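Local coordinates for beta-agarase B (Zobellia galactanivorans, PDB 4ATF), which hydrolyses the beta-1,4-galactosidic linkages of agarose with retention of anomeric configuration, giving mainly tetramers, as a family 16 glycoside hydrolase, at residues A[14-19]-A[298-302]; A[152-157]-A[275-280]. The protein carries 1 engineered substitution. All coordinates share one frame; numbering follows the deposited sequence.

Interaction 1 of 2, residues A[14-19]-A[298-302]; sequences WKDIPV and WIRIY
Arg300 reaches out of its strand into the turn at 14-19 and shows how one long side chain can fasten an N-terminal segment that has no regular backbone pairing of its own. Its CB lies 3.9 Å from CZ3 of the Trp14 indole. With chi1 at 68°, CG fits between the two backbone branches of its own residue and lies in plane at the edge of the Tyr302 ring. From there the chain runs extended: CD passes near Trp14 O, and NE makes a salt bridge with Glu114. NH1 donates to Ile17 O at 2.7 Å, nearly in the guanidinium plane, and weakly to Tyr302 OH, while NH2 reaches Pro18 O at 3.2 Å from above that carbonyl's plane. Ile17 CB covers one face of the guanidinium. These contacts hold the flat group against rotation. On one flank, Tyr302 OH donates to Lys15 O at 2.8 Å, and Val19 CG2 sits over the centre of the tyrosine ring, a CH-pi contact of 3.8 Å to the centroid. On the other, Trp14 CB rests over the five-membered ring of Trp298, 3.8 Å from its centroid, with the indole planes at 45°. Ile17 CD1 touches Trp298 CZ2 at 3.7 Å. The turn thus lies against strand 293-306 before the chain enters strand 27-31, whose Phe31 meets Trp14 edge-to-face; strand 111-118 pairs with strand 293-306, and Arg200 of strand 199-207 touches Ile17, Trp298 and Arg300.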
loop_
_atom_site.group_PDB
_atom_site.type_symbol
_atom_site.label_atom_id
_atom_site.label_comp_id
_atom_site.label_asym_id
_atom_site.label_seq_id
_atom_site.Cartn_x
_atom_site.Cartn_y
_atom_site.Cartn_z
ATOM N N TRP A 14 -13.407 1.713 16.841
ATOM C CA TRP A 14 -12.389 1.091 15.965
ATOM C C TRP A 14 -11.503 0.079 16.687
ATOM O O TRP A 14 -11.161 -0.939 16.101
ATOM C CB TRP A 14 -11.494 2.155 15.312
ATOM C CG TRP A 14 -10.543 2.911 16.248
ATOM C CD1 TRP A 14 -10.874 3.614 17.381
ATOM C CD2 TRP A 14 -9.133 3.065 16.081
ATOM N NE1 TRP A 14 -9.737 4.179 17.949
ATOM C CE2 TRP A 14 -8.657 3.862 17.168
ATOM C CE3 TRP A 14 -8.222 2.639 15.101
ATOM C CZ2 TRP A 14 -7.304 4.234 17.311
ATOM C CZ3 TRP A 14 -6.857 2.987 15.253
ATOM C CH2 TRP A 14 -6.420 3.805 16.352
ATOM N N LYS A 15 -11.099 0.358 17.928
ATOM C CA LYS A 15 -10.194 -0.557 18.665
ATOM C C LYS A 15 -10.898 -1.890 19.007
ATOM O O LYS A 15 -10.231 -2.928 19.124
ATOM C CB LYS A 15 -9.654 0.071 19.976
ATOM C CG LYS A 15 -8.778 1.304 19.811
ATOM C CD LYS A 15 -8.187 1.729 21.134
ATOM C CE LYS A 15 -7.909 3.216 21.109
ATOM N NZ LYS A 15 -7.030 3.680 22.219
ATOM N N ASP A 16 -12.218 -1.858 19.136
ATOM C CA ASP A 16 -13.005 -3.007 19.527
ATOM C C ASP A 16 -13.466 -3.912 18.364
ATOM O O ASP A 16 -13.985 -4.974 18.606
ATOM C CB ASP A 16 -14.297 -2.512 20.197
ATOM C CG ASP A 16 -14.050 -1.751 21.500
ATOM O OD1 ASP A 16 -12.926 -1.925 22.072
ATOM O OD2 ASP A 16 -15.005 -1.001 21.941
ATOM N N ILE A 17 -13.344 -3.475 17.103
ATOM C CA ILE A 17 -13.837 -4.291 16.001
ATOM C C ILE A 17 -13.051 -5.604 16.084
ATOM O O ILE A 17 -11.828 -5.578 16.189
ATOM C CB ILE A 17 -13.611 -3.593 14.621
ATOM C CG1 ILE A 17 -14.442 -2.311 14.515
ATOM C CG2 ILE A 17 -14.022 -4.550 13.478
ATOM C CD1 ILE A 17 -14.088 -1.415 13.342
ATOM N N PRO A 18 -13.732 -6.767 16.004
ATOM C CA PRO A 18 -12.918 -7.983 16.102
ATOM C C PRO A 18 -11.796 -8.046 15.046
ATOM O O PRO A 18 -11.968 -7.618 13.886
ATOM C CB PRO A 18 -13.908 -9.105 15.758
ATOM C CG PRO A 18 -15.276 -8.543 16.151
ATOM C CD PRO A 18 -15.190 -7.042 15.922
ATOM N N VAL A 19 -10.667 -8.612 15.452
ATOM C CA VAL A 19 -9.592 -8.923 14.537
ATOM C C VAL A 19 -9.955 -10.253 13.846
ATOM O O VAL A 19 -10.256 -11.247 14.549
ATOM C CB VAL A 19 -8.218 -8.993 15.273
ATOM C CG1 VAL A 19 -7.150 -9.595 14.342
ATOM C CG2 VAL A 19 -7.771 -7.554 15.667
ATOM N N TRP A 298 -8.581 5.210 9.462
ATOM C CA TRP A 298 -7.658 4.727 10.522
ATOM C C TRP A 298 -6.800 3.572 10.057
ATOM O O TRP A 298 -7.071 2.940 9.020
ATOM C CB TRP A 298 -8.411 4.351 11.842
ATOM C CG TRP A 298 -9.735 3.502 11.717
ATOM C CD1 TRP A 298 -11.062 3.931 11.929
ATOM C CD2 TRP A 298 -9.816 2.085 11.451
ATOM N NE1 TRP A 298 -11.944 2.828 11.803
ATOM C CE2 TRP A 298 -11.206 1.706 11.507
ATOM C CE3 TRP A 298 -8.853 1.104 11.156
ATOM C CZ2 TRP A 298 -11.634 0.370 11.289
ATOM C CZ3 TRP A 298 -9.278 -0.216 10.915
ATOM C CH2 TRP A 298 -10.666 -0.565 10.989
ATOM N N ILE A 299 -5.750 3.314 10.817
ATOM C CA ILE A 299 -4.896 2.185 10.604
ATOM C C ILE A 299 -4.600 1.595 11.984
ATOM O O ILE A 299 -4.173 2.328 12.917
ATOM C CB ILE A 299 -3.627 2.528 9.768
ATOM C CG1 ILE A 299 -2.810 1.211 9.482
ATOM C CG2 ILE A 299 -2.810 3.633 10.447
ATOM C CD1 ILE A 299 -1.750 1.428 8.377
ATOM N N ARG A 300 -4.924 0.309 12.155
ATOM C CA ARG A 300 -4.827 -0.301 13.467
ATOM C C ARG A 300 -3.885 -1.499 13.328
ATOM O O ARG A 300 -3.857 -2.183 12.280
ATOM C CB ARG A 300 -6.227 -0.668 14.005
ATOM C CG ARG A 300 -6.965 -1.827 13.235
ATOM C CD ARG A 300 -8.451 -1.829 13.748
ATOM N NE ARG A 300 -9.168 -2.976 13.149
ATOM C CZ ARG A 300 -9.812 -3.919 13.863
ATOM N NH1 ARG A 300 -9.932 -3.847 15.209
ATOM N NH2 ARG A 300 -10.430 -4.927 13.222
ATOM N N ILE A 301 -3.110 -1.727 14.377
ATOM C CA ILE A 301 -2.006 -2.664 14.380
ATOM C C ILE A 301 -2.100 -3.488 15.689
ATOM O O ILE A 301 -2.230 -2.914 16.778
ATOM C CB ILE A 301 -0.650 -1.898 14.394
ATOM C CG1 ILE A 301 -0.480 -1.081 13.077
ATOM C CG2 ILE A 301 0.480 -2.893 14.643
ATOM C CD1 ILE A 301 0.233 0.326 13.237
ATOM N N TYR A 302 -2.074 -4.821 15.575
ATOM C CA TYR A 302 -2.200 -5.701 16.758
ATOM C C TYR A 302 -1.109 -6.763 16.741
ATOM O O TYR A 302 -0.685 -7.226 15.665
ATOM C CB TYR A 302 -3.564 -6.431 16.777
ATOM C CG TYR A 302 -4.736 -5.532 16.952
ATOM C CD1 TYR A 302 -5.252 -4.787 15.869
ATOM C CD2 TYR A 302 -5.344 -5.413 18.203
ATOM C CE1 TYR A 302 -6.325 -3.939 16.039
ATOM C CE2 TYR A 302 -6.460 -4.546 18.391
ATOM C CZ TYR A 302 -6.939 -3.844 17.287
ATOM O OH TYR A 302 -8.035 -3.006 17.461
#

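Interaction 2 of 2, residues A[152-157]-A[275-280]; sequences SAGKDH and QSNTYT
A single serine hydroxyl, Ser152 OG, both gives and receives a hydrogen bond along the same backbone: it donates to Thr278 O at 2.6 Å and accepts from Thr280 N at 2.9 Å, straddling Tyr279. With an alanine here, Thr278 O and Thr280 N would probably both lose their shared partner, and residues 278-280 would be held less firmly to the hairpin turn. A water joins Ser152 N to Thr280 O, and Gln275 NE2 donates almost straight to Ser152 O (2.9 Å, 174°) from above its carbonyl plane. Ala153 CB packs on Tyr279 CE1 at 3.6 Å. Lys155, bent at chi3 (79°), brings CD to the ring's edge, and NZ makes a weak bond to Tyr279 OH. His157 turns its edge toward the face of Tyr279 in an offset edge-to-face pair. The Tyr279 side chain, part of the glycan pocket, is about 4 Å from a bound galactose, consistent with these neighbours holding the ring beside the sugar. Residues 152-157 form the turn and second strand of a hairpin begun by strand 149-150, with a G1 beta bulge at Gly154 and Lys155 facing Ser150; 275-280 lies in the loop between helices 265-268 and 283-286.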
loop_
_atom_site.group_PDB
_atom_site.type_symbol
_atom_site.label_atom_id
_atom_site.label_comp_id
_atom_site.label_asym_id
_atom_site.label_seq_id
_atom_site.Cartn_x
_atom_site.Cartn_y
_atom_site.Cartn_z
ATOM N N SER A 152 -7.435 9.473 -20.261
ATOM C CA SER A 152 -6.158 9.287 -20.972
ATOM C C SER A 152 -6.316 8.099 -21.984
ATOM O O SER A 152 -5.918 8.198 -23.159
ATOM C CB SER A 152 -4.980 9.065 -19.963
ATOM O OG SER A 152 -5.128 7.849 -19.212
ATOM N N ALA A 153 -6.927 6.983 -21.539
ATOM C CA ALA A 153 -7.113 5.829 -22.445
ATOM C C ALA A 153 -8.390 5.918 -23.277
ATOM O O ALA A 153 -8.523 5.177 -24.265
ATOM C CB ALA A 153 -7.086 4.518 -21.652
ATOM N N GLY A 154 -9.323 6.825 -22.911
ATOM C CA GLY A 154 -10.614 6.914 -23.612
ATOM C C GLY A 154 -11.429 5.634 -23.356
ATOM O O GLY A 154 -12.042 5.092 -24.276
ATOM N N LYS A 155 -11.417 5.140 -22.104
ATOM C CA LYS A 155 -12.146 3.870 -21.812
ATOM C C LYS A 155 -12.755 3.742 -20.418
ATOM O O LYS A 155 -12.222 4.268 -19.433
ATOM C CB LYS A 155 -11.357 2.571 -22.230
ATOM C CG LYS A 155 -9.951 2.413 -21.743
ATOM C CD LYS A 155 -9.352 0.971 -21.842
ATOM C CE LYS A 155 -8.870 0.590 -23.214
ATOM N NZ LYS A 155 -8.126 -0.679 -23.215
ATOM N N ASP A 156 -13.864 3.017 -20.354
ATOM C CA ASP A 156 -14.389 2.479 -19.102
ATOM C C ASP A 156 -13.262 1.782 -18.340
ATOM O O ASP A 156 -12.503 0.984 -18.943
ATOM C CB ASP A 156 -15.531 1.519 -19.454
ATOM C CG ASP A 156 -16.247 0.941 -18.250
ATOM O OD1 ASP A 156 -15.624 0.582 -17.317
ATOM O OD2 ASP A 156 -17.469 0.729 -18.303
ATOM N N HIS A 157 -13.105 2.066 -17.032
ATOM C CA HIS A 157 -11.921 1.615 -16.277
ATOM C C HIS A 157 -12.355 0.527 -15.238
ATOM O O HIS A 157 -11.659 0.219 -14.291
ATOM C CB HIS A 157 -11.150 2.893 -15.767
ATOM C CG HIS A 157 -9.903 2.638 -14.963
ATOM N ND1 HIS A 157 -8.639 2.527 -15.514
ATOM C CD2 HIS A 157 -9.730 2.586 -13.629
ATOM C CE1 HIS A 157 -7.752 2.387 -14.548
ATOM N NE2 HIS A 157 -8.389 2.412 -13.402
ATOM N N GLN A 275 -1.768 4.513 -26.743
ATOM C CA GLN A 275 -2.639 5.422 -25.957
ATOM C C GLN A 275 -3.735 4.637 -25.210
ATOM O O GLN A 275 -4.085 4.948 -24.051
ATOM C CB GLN A 275 -3.295 6.525 -26.831
ATOM C CG GLN A 275 -3.806 7.783 -26.030
ATOM C CD GLN A 275 -2.767 8.427 -25.067
ATOM O OE1 GLN A 275 -1.621 8.603 -25.452
ATOM N NE2 GLN A 275 -3.177 8.788 -23.814
ATOM N N SER A 276 -4.243 3.591 -25.842
ATOM C CA SER A 276 -5.360 2.863 -25.309
ATOM C C SER A 276 -5.041 2.034 -24.058
ATOM O O SER A 276 -5.967 1.538 -23.417
ATOM C CB SER A 276 -5.956 1.982 -26.446
ATOM O OG SER A 276 -5.277 0.742 -26.413
ATOM N N ASN A 277 -3.755 1.869 -23.697
ATOM C CA ASN A 277 -3.359 1.145 -22.483
ATOM C C ASN A 277 -2.669 2.156 -21.543
ATOM O O ASN A 277 -1.938 1.745 -20.618
ATOM C CB ASN A 277 -2.303 0.017 -22.750
ATOM C CG ASN A 277 -2.831 -1.119 -23.600
ATOM O OD1 ASN A 277 -2.178 -1.524 -24.556
ATOM N ND2 ASN A 277 -4.009 -1.631 -23.266
ATOM N N THR A 278 -2.857 3.458 -21.828
ATOM C CA THR A 278 -2.207 4.534 -21.039
ATOM C C THR A 278 -3.188 5.109 -20.031
ATOM O O THR A 278 -4.205 5.711 -20.412
ATOM C CB THR A 278 -1.674 5.655 -21.958
ATOM O OG1 THR A 278 -0.723 5.071 -22.837
ATOM C CG2 THR A 278 -0.979 6.732 -21.151
ATOM N N TYR A 279 -2.926 4.840 -18.768
ATOM C CA TYR A 279 -3.896 5.192 -17.664
ATOM C C TYR A 279 -3.231 6.147 -16.673
ATOM O O TYR A 279 -2.548 5.719 -15.716
ATOM C CB TYR A 279 -4.341 3.949 -16.899
ATOM C CG TYR A 279 -4.943 2.852 -17.774
ATOM C CD1 TYR A 279 -6.243 3.002 -18.310
ATOM C CD2 TYR A 279 -4.253 1.641 -18.018
ATOM C CE1 TYR A 279 -6.834 2.006 -19.090
ATOM C CE2 TYR A 279 -4.843 0.609 -18.805
ATOM C CZ TYR A 279 -6.145 0.816 -19.329
ATOM O OH TYR A 279 -6.806 -0.137 -20.116
ATOM N N THR A 280 -3.473 7.432 -16.873
ATOM C CA THR A 280 -2.879 8.437 -15.982
ATOM C C THR A 280 -3.798 9.703 -16.074
ATOM O O THR A 280 -4.440 9.914 -17.114
ATOM C CB THR A 280 -1.401 8.754 -16.443
ATOM O OG1 THR A 280 -0.741 9.609 -15.492
ATOM C CG2 THR A 280 -1.395 9.379 -17.886
HETATM O O HOH W 1 -7.173 8.989 -17.347
#

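Interactions 1 and 2 are both partly buried, their centres about 18 and 23 Å from that of the chain and on opposite sides of it. No segment is shared, and their nearest atoms are about 22 Å apart. Interaction 1 lays a loop on a regular strand whose buried side chains, a guanidinium and a phenol, donate to loop carbonyls, while the loop adds Trp14, Ile17 and Val19 to the packing; the Trp298 side chain comes within about 5 Å of the sodium ion. Interaction 2 joins a hairpin to an interhelical loop through a hydroxyl that both donates and accepts, a glutamine amide and a water, with less aromatic packing, and includes a residue of the glycan pocket.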